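Local coordinates for protein beta-mannosidase (Trichoderma harzianum, PDB 4CVU) that probably hydrolyses terminal beta-mannosidic linkages as a secreted, glycosylated fungal member of glycoside hydrolase family 2, at residues A[354-358]-A[541-545]; A[774-778]-A[880-884]; A[859-864]-A[933-937]. The contacts are given in a common frame with arbitrary orientation. Residues are numbered along the deposited sequence.

Contact 1: residues A[354-358]-A[541-545]; sequences SSGNI and NGWLE. With NAG (2-acetamido-2-deoxy-beta-D-glucopyranose), chain F.
Trp543 lays its indole across Gly356: with chi1 at 50° (p) and chi2 at -91°, one ring face meets the glycine backbone, and Gly356 CA sits 3.7 Å from the centroid of the six-membered ring, 22° off the normal, a CH-pi contact. A beta carbon on Gly356 would lie only 2.7 Å from Trp543 CZ2, so the fit depends on the absent side chain. In the register, Ser355 CA lies 5.1 Å from Gly542 CA, and Gly356 CA lies 5.5 Å from Trp543 CA. Gly542 has phi/psi of 89/-179, and an ideal beta carbon there would fall 2.6 Å from Ser355 O. Two weak hydrogen bonds join the segments, Trp543 N to Ser355 O (3.4 Å, 157°) and Trp543 NE1 to Ser355 OG (2.9 Å, but only 117°), the latter with Ser355 chi1 at 46° (p). One water accepts from Ser355 N (3.0 Å) and Trp543 NE1 (3.3 Å); another accepts from Asn357 N (2.9 Å) and donates to Trp543 O (3.0 Å). The segments join the loop after strand 351-354 to the loop before strand 545-546, where Leu544 and Glu545 both face Val555 in a classic beta bulge. This is also an N-glycosylation site of the sequon Asn-Ile-Thr: Asn357 ND2 is bonded to NAG C1 at 1.5 Å, while Asn357 OD1 accepts from Arg557. The sugar leans back onto Leu544 and Glu545, its N2 donating to Leu544 O (2.8 Å, 159°) and its O3 weakly to Glu545 OE2 (3.5 Å).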
loop_
_atom_site.group_PDB
_atom_site.type_symbol
_atom_site.label_atom_id
_atom_site.label_comp_id
_atom_site.label_asym_id
_atom_site.label_seq_id
_atom_site.Cartn_x
_atom_site.Cartn_y
_atom_site.Cartn_z
ATOM N N SER A 354 44.338 -18.841 7.034
ATOM C CA SER A 354 45.368 -19.183 8.004
ATOM C C SER A 354 44.821 -19.054 9.423
ATOM O O SER A 354 44.514 -17.944 9.858
ATOM C CB SER A 354 46.570 -18.249 7.806
ATOM O OG SER A 354 47.588 -18.554 8.750
ATOM N N SER A 355 44.682 -20.178 10.110
ATOM C CA SER A 355 44.154 -20.244 11.467
ATOM C C SER A 355 45.018 -21.019 12.474
ATOM O O SER A 355 44.550 -21.351 13.558
ATOM C CB SER A 355 42.764 -20.874 11.436
ATOM O OG SER A 355 42.767 -22.011 10.642
ATOM N N GLY A 356 46.257 -21.310 12.120
ATOM C CA GLY A 356 47.159 -22.086 12.973
ATOM C C GLY A 356 47.891 -21.163 13.895
ATOM O O GLY A 356 47.619 -19.938 13.906
ATOM N N ASN A 357 48.838 -21.723 14.657
ATOM C CA ASN A 357 49.536 -20.949 15.683
ATOM C C ASN A 357 50.310 -19.752 15.129
ATOM O O ASN A 357 50.860 -19.811 14.029
ATOM C CB ASN A 357 50.549 -21.813 16.439
ATOM C CG ASN A 357 49.919 -22.841 17.349
ATOM O OD1 ASN A 357 48.742 -22.792 17.674
ATOM N ND2 ASN A 357 50.733 -23.797 17.766
ATOM N N ILE A 358 50.395 -18.700 15.937
ATOM C CA ILE A 358 51.293 -17.597 15.677
ATOM C C ILE A 358 52.712 -18.127 15.854
ATOM O O ILE A 358 53.052 -18.605 16.917
ATOM C CB ILE A 358 51.028 -16.400 16.635
ATOM C CG1 ILE A 358 49.607 -15.839 16.457
ATOM C CG2 ILE A 358 52.037 -15.284 16.422
ATOM C CD1 ILE A 358 49.375 -15.098 15.158
ATOM N N ASN A 541 38.800 -20.333 18.062
ATOM C CA ASN A 541 40.143 -19.982 18.518
ATOM C C ASN A 541 41.288 -20.656 17.760
ATOM O O ASN A 541 42.451 -20.612 18.201
ATOM C CB ASN A 541 40.261 -20.275 20.017
ATOM C CG ASN A 541 39.436 -19.321 20.845
ATOM O OD1 ASN A 541 39.392 -18.136 20.563
ATOM N ND2 ASN A 541 38.764 -19.831 21.844
ATOM N N GLY A 542 40.967 -21.234 16.605
ATOM C CA GLY A 542 41.961 -21.861 15.763
ATOM C C GLY A 542 42.201 -23.316 16.090
ATOM O O GLY A 542 41.560 -23.880 17.005
ATOM N N TRP A 543 43.130 -23.911 15.337
ATOM C CA TRP A 543 43.492 -25.324 15.493
ATOM C C TRP A 543 44.880 -25.513 16.113
ATOM O O TRP A 543 45.787 -24.701 15.933
ATOM C CB TRP A 543 43.440 -26.054 14.155
ATOM C CG TRP A 543 44.149 -25.422 13.004
ATOM C CD1 TRP A 543 43.609 -24.543 12.100
ATOM C CD2 TRP A 543 45.507 -25.643 12.571
ATOM N NE1 TRP A 543 44.539 -24.204 11.163
ATOM C CE2 TRP A 543 45.706 -24.870 11.419
ATOM C CE3 TRP A 543 46.568 -26.422 13.045
ATOM C CZ2 TRP A 543 46.931 -24.847 10.739
ATOM C CZ3 TRP A 543 47.775 -26.403 12.367
ATOM C CH2 TRP A 543 47.953 -25.619 11.240
ATOM N N LEU A 544 45.024 -26.599 16.855
ATOM C CA LEU A 544 46.320 -27.049 17.378
ATOM C C LEU A 544 47.067 -27.970 16.387
ATOM O O LEU A 544 48.291 -27.919 16.308
ATOM C CB LEU A 544 46.109 -27.797 18.694
ATOM C CG LEU A 544 45.279 -27.066 19.764
ATOM C CD1 LEU A 544 44.866 -28.018 20.870
ATOM C CD2 LEU A 544 46.070 -25.910 20.353
ATOM N N GLU A 545 46.338 -28.842 15.683
ATOM C CA GLU A 545 46.915 -29.755 14.671
ATOM C C GLU A 545 45.912 -29.978 13.543
ATOM O O GLU A 545 44.697 -29.940 13.776
ATOM C CB GLU A 545 47.193 -31.154 15.242
ATOM C CG GLU A 545 47.783 -31.220 16.640
ATOM C CD GLU A 545 49.289 -31.019 16.663
ATOM O OE1 GLU A 545 49.917 -30.991 15.577
ATOM O OE2 GLU A 545 49.852 -30.896 17.781
HETATM C C1 NAG F . 50.337 -24.884 18.655
HETATM C C2 NAG F . 51.036 -26.244 18.458
HETATM C C3 NAG F . 50.657 -27.235 19.537
HETATM C C4 NAG F . 50.861 -26.618 20.895
HETATM C C5 NAG F . 50.078 -25.307 20.979
HETATM C C6 NAG F . 50.309 -24.585 22.305
HETATM C C7 NAG F . 51.547 -26.612 16.086
HETATM C C8 NAG F . 51.153 -27.218 14.757
HETATM N N2 NAG F . 50.749 -26.804 17.143
HETATM O O3 NAG F . 51.518 -28.332 19.384
HETATM O O4 NAG F . 50.428 -27.517 21.881
HETATM O O5 NAG F . 50.553 -24.467 19.972
HETATM O O6 NAG F . 49.382 -23.527 22.397
HETATM O O7 NAG F . 52.578 -25.960 16.170
HETATM O O HOH W 1 45.059 -22.617 8.327
HETATM O O HOH W 2 48.618 -24.588 14.982
#

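Contact 2: residues A[774-778]-A[880-884]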
loop_
_atom_site.group_PDB
_atom_site.type_symbol
_atom_site.label_atom_id
_atom_site.label_comp_id
_atom_site.label_asym_id
_atom_site.label_seq_id
_atom_site.Cartn_x
_atom_site.Cartn_y
_atom_site.Cartn_z
ATOM N N VAL A 774 37.403 25.112 11.814
ATOM C CA VAL A 774 36.494 26.235 11.600
ATOM C C VAL A 774 35.348 26.177 12.605
ATOM O O VAL A 774 35.110 25.136 13.204
ATOM C CB VAL A 774 35.943 26.245 10.169
ATOM C CG1 VAL A 774 37.088 26.319 9.170
ATOM C CG2 VAL A 774 35.087 25.026 9.907
ATOM N N ASP A 775 34.642 27.291 12.789
ATOM C CA ASP A 775 33.360 27.282 13.519
ATOM C C ASP A 775 32.253 26.879 12.534
ATOM O O ASP A 775 32.521 26.713 11.349
ATOM C CB ASP A 775 33.081 28.647 14.205
ATOM C CG ASP A 775 32.903 29.812 13.219
ATOM O OD1 ASP A 775 32.592 29.592 12.033
ATOM O OD2 ASP A 775 33.072 30.992 13.647
ATOM N N LEU A 776 31.023 26.744 13.005
ATOM C CA LEU A 776 29.936 26.149 12.183
ATOM C C LEU A 776 29.299 27.125 11.175
ATOM O O LEU A 776 28.385 26.763 10.407
ATOM C CB LEU A 776 28.911 25.460 13.082
ATOM C CG LEU A 776 29.543 24.481 14.106
ATOM C CD1 LEU A 776 28.519 23.871 15.049
ATOM C CD2 LEU A 776 30.309 23.358 13.421
ATOM N N LYS A 777 29.811 28.353 11.175
ATOM C CA LYS A 777 29.592 29.312 10.098
ATOM C C LYS A 777 30.709 29.232 9.041
ATOM O O LYS A 777 30.593 29.794 7.957
ATOM C CB LYS A 777 29.505 30.750 10.669
ATOM C CG LYS A 777 28.175 31.088 11.340
ATOM C CD LYS A 777 27.014 30.828 10.388
ATOM C CE LYS A 777 25.733 31.467 10.837
ATOM N NZ LYS A 777 24.760 31.426 9.711
ATOM N N GLY A 778 31.795 28.539 9.358
ATOM C CA GLY A 778 32.900 28.370 8.411
ATOM C C GLY A 778 34.078 29.332 8.570
ATOM O O GLY A 778 35.047 29.266 7.807
ATOM N N THR A 880 25.810 27.802 1.332
ATOM C CA THR A 880 25.852 29.244 1.055
ATOM C C THR A 880 26.059 30.111 2.325
ATOM O O THR A 880 26.700 31.169 2.268
ATOM C CB THR A 880 24.566 29.624 0.272
ATOM O OG1 THR A 880 24.690 29.101 -1.060
ATOM C CG2 THR A 880 24.352 31.078 0.168
ATOM N N ALA A 881 25.554 29.662 3.469
ATOM C CA ALA A 881 25.495 30.488 4.682
ATOM C C ALA A 881 26.353 29.990 5.833
ATOM O O ALA A 881 26.610 30.721 6.785
ATOM C CB ALA A 881 24.053 30.584 5.146
ATOM N N GLY A 882 26.760 28.727 5.784
ATOM C CA GLY A 882 27.579 28.168 6.846
ATOM C C GLY A 882 27.931 26.718 6.589
ATOM O O GLY A 882 27.671 26.187 5.505
ATOM N N VAL A 883 28.523 26.081 7.586
ATOM C CA VAL A 883 28.932 24.688 7.469
ATOM C C VAL A 883 27.724 23.771 7.526
ATOM O O VAL A 883 26.855 23.928 8.383
ATOM C CB VAL A 883 29.879 24.270 8.607
ATOM C CG1 VAL A 883 30.108 22.756 8.609
ATOM C CG2 VAL A 883 31.188 24.996 8.470
ATOM N N SER A 884 27.682 22.810 6.610
ATOM C CA SER A 884 26.656 21.790 6.632
ATOM C C SER A 884 27.244 20.472 7.073
ATOM O O SER A 884 28.215 20.024 6.479
ATOM C CB SER A 884 26.063 21.641 5.233
ATOM O OG SER A 884 25.467 20.381 5.141
HETATM O O HOH W 3 26.301 25.487 10.900
HETATM O O HOH W 4 24.978 33.381 7.050
#
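Val883 has the largest surface covered here, 79 Å², followed by Lys777 with 47 Å² and Leu776 with 42 Å². The Val883 side chain, chi1 170° (t), points into the type I turn Asp775-Gly778: its CG2 lies 3.6 Å from Asp775 O, 3.7 Å from Gly778 N and 4.2 Å from Val774 CG2. The turn itself is closed by Gly778 N donating to Asp775 O at 2.8 Å. Leu776 contributes mainly through its backbone, since Leu776 O accepts from Val883 N at 2.9 Å and 149°, the one direct hydrogen bond between the segments.

Lys777 points its CA-CB bond away, yet the chain bends back at chi2 -55° (m) and brings NZ to 3.5 Å from Ala881 O; a water donates to Ala881 O (3.1 Å) and accepts weakly from Lys777 NZ (3.3 Å). Gly882 CA makes a CA-H...O contact with Lys777 O at 3.6 Å (156° at the hydrogen). A beta carbon on Gly882 would be tight, 3.1 Å from Leu776 O.

The contact joins the Mannosidase Ig/CBM-like region to the C-terminal Ig-fold region, consistent with an interface between two beta-sandwich domains. The turn follows strand 765-774, with Val774 and Leu776 also touching Val821 of strand 821-830, and it abuts the connection between strands 874-879 and 884-890.

Contact 3: residues A[859-864]-A[933-937]; sequences VSDPKL and VESLW
An indole face covered by peptide backbone is the striking feature here: Asp861 CA stands 3.6 Å from the centroid of the five-membered ring of Trp937, just 6° off the normal, a CH-pi contact. Asp861 N (3.5 Å from Trp937 CD2) and Ser860 C (3.6 Å from Trp937 CE3) lie over the same face. Trp937 takes chi1 164° (t) and chi2 -100°, and 106 Å² of it is covered. Val859 O approaches Trp937 CZ3 to 3.3 Å, and Pro862 CD meets Trp937 CB at 4.0 Å.

The end-to-end directions of the segments differ by 160°, so they run roughly antiparallel, yet nearest alpha carbons remain wide apart, 6.0 Å for Val859-Trp937 and 7.4 Å for Leu864-Glu934. Side chains fill the gap: Leu864 CD1 reaches Val933 CG2 at 3.9 Å, and Val859 CG1 reaches Leu936 CD2 at 4.4 Å. Segment 859-864 is shaped by an Asx turn, Lys863 N donating to Asp861 OD1 at 2.8 Å, with Lys863 at phi/psi 50/69 and a salt bridge from Lys863 NZ to Asp861 OD2 at 3.0 Å.

Leu864 opens strand 864-869 of one sheet, whereas Val933 and Glu934 end strand 932-934 of the other: Trp937 covers the loop leading into strand 864-869, while Leu864 packs across the gap between two antiparallel sheets, as in an Ig-like beta-sandwich.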
loop_
_atom_site.group_PDB
_atom_site.type_symbol
_atom_site.label_atom_id
_atom_site.label_comp_id
_atom_site.label_asym_id
_atom_site.label_seq_id
_atom_site.Cartn_x
_atom_site.Cartn_y
_atom_site.Cartn_z
ATOM N N VAL A 859 24.575 23.926 14.914
ATOM C CA VAL A 859 24.390 24.143 13.486
ATOM C C VAL A 859 23.318 25.195 13.198
ATOM O O VAL A 859 22.328 25.341 13.938
ATOM C CB VAL A 859 24.028 22.846 12.711
ATOM C CG1 VAL A 859 25.268 21.974 12.508
ATOM C CG2 VAL A 859 22.944 22.043 13.420
ATOM N N SER A 860 23.522 25.924 12.110
ATOM C CA SER A 860 22.561 26.889 11.659
ATOM C C SER A 860 22.199 26.505 10.234
ATOM O O SER A 860 22.845 25.676 9.622
ATOM C CB SER A 860 23.150 28.315 11.747
ATOM O OG SER A 860 24.347 28.445 10.991
ATOM N N ASP A 861 21.181 27.122 9.699
ATOM C CA ASP A 861 20.793 26.823 8.323
ATOM C C ASP A 861 21.963 27.139 7.370
ATOM O O ASP A 861 22.304 28.308 7.161
ATOM C CB ASP A 861 19.549 27.644 7.961
ATOM C CG ASP A 861 18.975 27.255 6.631
ATOM O OD1 ASP A 861 19.643 26.524 5.861
ATOM O OD2 ASP A 861 17.858 27.711 6.358
ATOM N N PRO A 862 22.583 26.105 6.781
ATOM C CA PRO A 862 23.647 26.302 5.800
ATOM C C PRO A 862 23.157 26.813 4.449
ATOM O O PRO A 862 23.976 27.105 3.590
ATOM C CB PRO A 862 24.215 24.885 5.622
ATOM C CG PRO A 862 23.011 24.008 5.820
ATOM C CD PRO A 862 22.208 24.680 6.899
ATOM N N LYS A 863 21.857 26.888 4.252
ATOM C CA LYS A 863 21.290 27.373 2.993
ATOM C C LYS A 863 21.916 26.671 1.801
ATOM O O LYS A 863 22.663 27.267 1.046
ATOM C CB LYS A 863 21.459 28.901 2.880
ATOM C CG LYS A 863 20.767 29.639 4.015
ATOM C CD LYS A 863 19.893 30.763 3.492
ATOM C CE LYS A 863 19.102 31.428 4.608
ATOM N NZ LYS A 863 18.166 30.462 5.248
ATOM N N LEU A 864 21.608 25.380 1.655
ATOM C CA LEU A 864 22.206 24.553 0.638
ATOM C C LEU A 864 21.581 24.865 -0.705
ATOM O O LEU A 864 20.387 25.115 -0.780
ATOM C CB LEU A 864 21.981 23.065 0.943
ATOM C CG LEU A 864 22.753 22.427 2.092
ATOM C CD1 LEU A 864 22.103 21.118 2.471
ATOM C CD2 LEU A 864 24.190 22.181 1.674
ATOM N N VAL A 933 18.406 17.603 -1.361
ATOM C CA VAL A 933 19.588 17.631 -0.458
ATOM C C VAL A 933 19.190 18.135 0.923
ATOM O O VAL A 933 18.274 18.928 1.059
ATOM C CB VAL A 933 20.760 18.451 -1.071
ATOM C CG1 VAL A 933 20.428 19.927 -1.230
ATOM C CG2 VAL A 933 22.056 18.311 -0.227
ATOM N N GLU A 934 19.900 17.707 1.979
ATOM C CA GLU A 934 19.530 18.136 3.297
ATOM C C GLU A 934 20.765 17.953 4.115
ATOM O O GLU A 934 21.758 17.465 3.591
ATOM C CB GLU A 934 18.423 17.246 3.884
ATOM C CG GLU A 934 18.912 15.864 4.322
ATOM C CD GLU A 934 17.766 14.937 4.649
ATOM O OE1 GLU A 934 16.922 14.639 3.728
ATOM O OE2 GLU A 934 17.671 14.522 5.835
ATOM N N SER A 935 20.676 18.370 5.378
ATOM C CA SER A 935 21.788 18.196 6.347
ATOM C C SER A 935 21.278 17.944 7.760
ATOM O O SER A 935 20.095 17.943 8.058
ATOM C CB SER A 935 22.704 19.432 6.305
ATOM O OG SER A 935 22.135 20.596 6.947
ATOM N N LEU A 936 22.200 17.813 8.695
ATOM C CA LEU A 936 21.811 17.635 10.056
ATOM C C LEU A 936 20.828 18.685 10.522
ATOM O O LEU A 936 19.897 18.387 11.311
ATOM C CB LEU A 936 23.088 17.732 10.910
ATOM C CG LEU A 936 22.988 17.238 12.331
ATOM C CD1 LEU A 936 22.875 15.719 12.430
ATOM C CD2 LEU A 936 24.240 17.723 13.069
ATOM N N TRP A 937 21.048 19.932 10.097
ATOM C CA TRP A 937 20.168 21.046 10.464
ATOM C C TRP A 937 18.709 20.718 10.235
ATOM O O TRP A 937 17.838 21.089 11.013
ATOM C CB TRP A 937 20.566 22.308 9.659
ATOM C CG TRP A 937 19.538 23.391 9.649
ATOM C CD1 TRP A 937 18.642 23.677 8.640
ATOM C CD2 TRP A 937 19.268 24.307 10.702
ATOM N NE1 TRP A 937 17.848 24.710 9.012
ATOM C CE2 TRP A 937 18.199 25.120 10.273
ATOM C CE3 TRP A 937 19.820 24.512 11.971
ATOM C CZ2 TRP A 937 17.664 26.148 11.065
ATOM C CZ3 TRP A 937 19.293 25.531 12.773
ATOM C CH2 TRP A 937 18.219 26.346 12.310
#

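How the contacts relate
Contacts 2 and 3 are neighbours, their centres 9 Å apart and their segments alternating along the chain; contact 1 lies about 52 Å from either, centre to centre. The shared element is the C-terminal Ig-fold domain: Ala881 N lies 3.0 Å from Pro862 O and Thr880 N 3.2 Å from Lys863 O, both probable hydrogen bonds tying 880-884 to 859-864. Contact 3 packs inside that domain through apolar side chains and an indole face laid on backbone, whereas contact 2 joins it to the preceding domain by a backbone hydrogen bond, the Val883 side chain against a turn, and waters. Contact 1 is the most buried at its touching residues, yet it carries a glycan. Tryptophan faces cover backbone in contacts 1 and 3.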